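Local coordinates for multifunctional non-homologous end joining DNA repair protein LigD (Mycobacterium tuberculosis, PDB 2IRU) that probably repairs DNA double-strand breaks together with Ku by non-homologous end joining, its polymerase domain filling gaps before the ends are sealed, at residues V155-A158 against V159-L162; A195-L198 against A199-A203. All blocks are in the same frame, centred on the assembly; numbering follows the deposited sequence.

How the contacts relate
Each contact joins successive turns of one helix within the primase-polymerase domain: contact 1 in the C-terminal half of helix 149-164, contact 2 in helix 192-209. Each is partly buried, with alanines and larger aliphatic residues facing the protein and charged residues toward its surface. The two helices also pack on one another, for Leu162 CD2 of contact 1 lies 3.5 Å from Val202 O of contact 2, and the contact centres are about 14 Å apart. Their chemistry differs on the outer side. In residues 155-162 a guanidinium is paired with a carboxylate, whereas in residues 195-203 the arginine meets aliphatic side chains of the preceding turn.

Contact 1: residues V155-A158 against V159-L162; sequences VARA and VRDL
With CG anti to the backbone N (chi1 -179°) and a bend at chi3 (56°), the Arg160 side chain extends outward and leans back toward Arg157, placing its guanidinium next to that residue. The Arg157 side chain leaves with CG beside its own backbone N and meets one face of that guanidinium through its methylenes: Arg157 CB is 3.7 Å from Arg160 NH2, and the two guanidinium planes are 54° apart. Asp161 lies at the edge of the same group. Its OD1 accepts from both Arg160 NE, at 3.1 Å, and Arg160 NH2, at 3.2 Å, in a side-on salt bridge whose two donors approach from one face of the carboxylate. The backbone carries the usual i to i+4 helix bonds, such as Arg160 N to Ala156 O at 2.9 Å. Val159 is buried against Leu182 and Leu206, and Ala156 packs on Leu180, a probable substrate-binding residue. Arg160 also makes a cation-pi contact with Trp260. Two nitrogens on one carboxylate oxygen should restrict rotation of the guanidinium, and the carboxylate probably balances much of the charge of Arg160, whose face can then take the Arg157 methylenes.

Contact 2: residues A195-L198 against A199-A203; sequences ATVL and AKRVA
Residues 195-203 form regular alpha-helix, in which the amides of Ala199, Lys200, Arg201 and Val202 each bond to the carbonyl four residues earlier, Ala199 N lying 2.9 Å from Ala195 O. On the outer side, Arg201 reaches back over the preceding turn. Its CG is anti to the backbone N (chi1 -170°), and a bend at chi3 (-41°) turns the guanidinium toward Val197 and Leu198. The two terminal nitrogens divide these neighbours: Arg201 NH2 approaches Val197 CG1 at 3.5 Å, while Arg201 NH1 lies 3.9 Å from Leu198 CD1. Both methyls meet the guanidinium obliquely, in van der Waals contact. Closer to the backbone, Lys200 CB rests 3.3 Å from Thr196 O, and the lysine chain, extended as far as CE and bent at its end, leads away from the turn and touches Trp231. Val202 CG2 similarly comes within 3.4 Å of Leu198 O. Thr196 turns its hydroxyl back along the helix, where OG1 is hydrogen-bonded to Ser192 O. Its side chain lies about 8 Å from that of Asp230, a probable manganese ligand, placing the helix near the active site. The inner side of the turn packs against strand 129-143, with Ala195 on Ala134 and Leu137, Leu198 on Leu137, and Ala199 on Phe139. Trp231 and Asn234, from the loop after strand 227-230, cover Thr196, and Val202 touches Leu162 and Leu163, joining helix 192-209 to helix 149-164.

Contact 1: residues V155-A158 against V159-L162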
loop_
_atom_site.group_PDB
_atom_site.type_symbol
_atom_site.label_atom_id
_atom_site.label_comp_id
_atom_site.label_asym_id
_atom_site.label_seq_id
_atom_site.Cartn_x
_atom_site.Cartn_y
_atom_site.Cartn_z
ATOM N N VAL A 155 -8.895 12.091 -13.990
ATOM C CA VAL A 155 -9.391 10.717 -13.889
ATOM C C VAL A 155 -9.596 10.349 -12.404
ATOM O O VAL A 155 -10.631 9.791 -12.050
ATOM C CB VAL A 155 -8.506 9.688 -14.652
ATOM C CG1 VAL A 155 -8.973 8.235 -14.392
ATOM C CG2 VAL A 155 -8.521 10.005 -16.177
ATOM N N ALA A 156 -8.643 10.691 -11.534
ATOM C CA ALA A 156 -8.850 10.430 -10.092
ATOM C C ALA A 156 -10.110 11.089 -9.522
ATOM O O ALA A 156 -10.879 10.438 -8.776
ATOM C CB ALA A 156 -7.608 10.813 -9.271
ATOM N N ARG A 157 -10.311 12.361 -9.879
ATOM C CA ARG A 157 -11.471 13.124 -9.406
ATOM C C ARG A 157 -12.756 12.492 -9.934
ATOM O O ARG A 157 -13.785 12.489 -9.255
ATOM C CB ARG A 157 -11.350 14.613 -9.764
ATOM C CG ARG A 157 -10.279 15.373 -8.961
ATOM C CD ARG A 157 -10.329 16.882 -9.220
ATOM N NE ARG A 157 -10.270 17.185 -10.646
ATOM C CZ ARG A 157 -9.156 17.458 -11.321
ATOM N NH1 ARG A 157 -7.980 17.480 -10.703
ATOM N NH2 ARG A 157 -9.237 17.734 -12.626
ATOM N N ALA A 158 -12.688 11.943 -11.148
ATOM C CA ALA A 158 -13.830 11.235 -11.730
ATOM C C ALA A 158 -14.174 9.937 -11.001
ATOM O O ALA A 158 -15.364 9.620 -10.799
ATOM C CB ALA A 158 -13.601 11.004 -13.217
ATOM N N VAL A 159 -13.148 9.179 -10.603
ATOM C CA VAL A 159 -13.367 8.009 -9.773
ATOM C C VAL A 159 -14.011 8.443 -8.453
ATOM O O VAL A 159 -15.026 7.876 -8.030
ATOM C CB VAL A 159 -12.041 7.245 -9.487
ATOM C CG1 VAL A 159 -12.320 6.061 -8.565
ATOM C CG2 VAL A 159 -11.393 6.809 -10.800
ATOM N N ARG A 160 -13.408 9.460 -7.825
ATOM C CA ARG A 160 -13.917 10.030 -6.582
ATOM C C ARG A 160 -15.401 10.405 -6.719
ATOM O O ARG A 160 -16.186 10.159 -5.811
ATOM C CB ARG A 160 -13.134 11.279 -6.178
ATOM C CG ARG A 160 -13.613 11.891 -4.869
ATOM C CD ARG A 160 -13.204 13.343 -4.728
ATOM N NE ARG A 160 -13.676 14.153 -5.859
ATOM C CZ ARG A 160 -13.223 15.367 -6.146
ATOM N NH1 ARG A 160 -12.309 15.940 -5.376
ATOM N NH2 ARG A 160 -13.686 16.014 -7.206
ATOM N N ASP A 161 -15.761 10.998 -7.848
ATOM C CA ASP A 161 -17.126 11.502 -8.024
ATOM C C ASP A 161 -18.128 10.351 -8.155
ATOM O O ASP A 161 -19.218 10.396 -7.561
ATOM C CB ASP A 161 -17.175 12.460 -9.202
ATOM C CG ASP A 161 -16.478 13.797 -8.905
ATOM O OD1 ASP A 161 -16.127 14.076 -7.731
ATOM O OD2 ASP A 161 -16.299 14.587 -9.860
ATOM N N LEU A 162 -17.747 9.304 -8.891
ATOM C CA LEU A 162 -18.594 8.105 -9.008
ATOM C C LEU A 162 -18.805 7.440 -7.644
ATOM O O LEU A 162 -19.909 7.017 -7.288
ATOM C CB LEU A 162 -18.005 7.100 -10.001
ATOM C CG LEU A 162 -18.117 7.178 -11.525
ATOM C CD1 LEU A 162 -17.074 8.005 -12.169
ATOM C CD2 LEU A 162 -18.043 5.768 -12.094
#

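Contact 2: residues A195-L198 against A199-A203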
loop_
_atom_site.group_PDB
_atom_site.type_symbol
_atom_site.label_atom_id
_atom_site.label_comp_id
_atom_site.label_asym_id
_atom_site.label_seq_id
_atom_site.Cartn_x
_atom_site.Cartn_y
_atom_site.Cartn_z
ATOM N N ALA A 195 -16.129 -7.016 -3.592
ATOM C CA ALA A 195 -15.372 -5.759 -3.739
ATOM C C ALA A 195 -14.782 -5.610 -5.128
ATOM O O ALA A 195 -14.821 -4.516 -5.732
ATOM C CB ALA A 195 -14.262 -5.674 -2.671
ATOM N N THR A 196 -14.269 -6.715 -5.671
ATOM C CA THR A 196 -13.664 -6.687 -7.013
ATOM C C THR A 196 -14.715 -6.403 -8.099
ATOM O O THR A 196 -14.484 -5.599 -9.027
ATOM C CB THR A 196 -12.904 -7.979 -7.318
ATOM O OG1 THR A 196 -11.884 -8.171 -6.324
ATOM C CG2 THR A 196 -12.225 -7.893 -8.681
ATOM N N VAL A 197 -15.882 -7.042 -7.971
ATOM C CA VAL A 197 -17.016 -6.768 -8.884
ATOM C C VAL A 197 -17.444 -5.285 -8.831
ATOM O O VAL A 197 -17.567 -4.632 -9.881
ATOM C CB VAL A 197 -18.166 -7.768 -8.659
ATOM C CG1 VAL A 197 -19.488 -7.268 -9.258
ATOM C CG2 VAL A 197 -17.767 -9.143 -9.224
ATOM N N LEU A 198 -17.542 -4.732 -7.613
ATOM C CA LEU A 198 -17.907 -3.322 -7.412
ATOM C C LEU A 198 -16.897 -2.338 -8.025
ATOM O O LEU A 198 -17.277 -1.411 -8.777
ATOM C CB LEU A 198 -18.107 -3.016 -5.925
ATOM C CG LEU A 198 -18.398 -1.556 -5.523
ATOM C CD1 LEU A 198 -19.654 -0.960 -6.238
ATOM C CD2 LEU A 198 -18.585 -1.475 -4.011
ATOM N N ALA A 199 -15.620 -2.546 -7.704
ATOM C CA ALA A 199 -14.529 -1.764 -8.294
ATOM C C ALA A 199 -14.482 -1.853 -9.841
ATOM O O ALA A 199 -14.332 -0.825 -10.535
ATOM C CB ALA A 199 -13.192 -2.149 -7.671
ATOM N N LYS A 200 -14.648 -3.065 -10.374
ATOM C CA LYS A 200 -14.744 -3.268 -11.825
ATOM C C LYS A 200 -15.883 -2.458 -12.437
ATOM O O LYS A 200 -15.689 -1.850 -13.505
ATOM C CB LYS A 200 -14.960 -4.744 -12.150
ATOM C CG LYS A 200 -14.871 -5.129 -13.617
ATOM C CD LYS A 200 -15.310 -6.564 -13.785
ATOM C CE LYS A 200 -15.108 -7.074 -15.200
ATOM N NZ LYS A 200 -13.742 -7.640 -15.402
ATOM N N ARG A 201 -17.065 -2.482 -11.800
ATOM C CA ARG A 201 -18.228 -1.701 -12.263
ATOM C C ARG A 201 -17.905 -0.199 -12.348
ATOM O O ARG A 201 -18.258 0.464 -13.347
ATOM C CB ARG A 201 -19.478 -1.943 -11.382
ATOM C CG ARG A 201 -20.764 -1.348 -11.964
ATOM C CD ARG A 201 -22.080 -1.792 -11.286
ATOM N NE ARG A 201 -22.133 -3.217 -10.942
ATOM C CZ ARG A 201 -22.088 -3.684 -9.696
ATOM N NH1 ARG A 201 -21.995 -2.842 -8.666
ATOM N NH2 ARG A 201 -22.146 -4.995 -9.477
ATOM N N VAL A 202 -17.240 0.313 -11.308
ATOM C CA VAL A 202 -16.803 1.721 -11.265
ATOM C C VAL A 202 -15.861 2.042 -12.451
ATOM O O VAL A 202 -16.078 3.026 -13.196
ATOM C CB VAL A 202 -16.142 2.066 -9.888
ATOM C CG1 VAL A 202 -15.506 3.454 -9.915
ATOM C CG2 VAL A 202 -17.192 2.001 -8.801
ATOM N N ALA A 203 -14.833 1.210 -12.620
ATOM C CA ALA A 203 -13.849 1.372 -13.717
ATOM C C ALA A 203 -14.495 1.334 -15.102
ATOM O O ALA A 203 -14.231 2.197 -15.954
ATOM C CB ALA A 203 -12.795 0.295 -13.628
#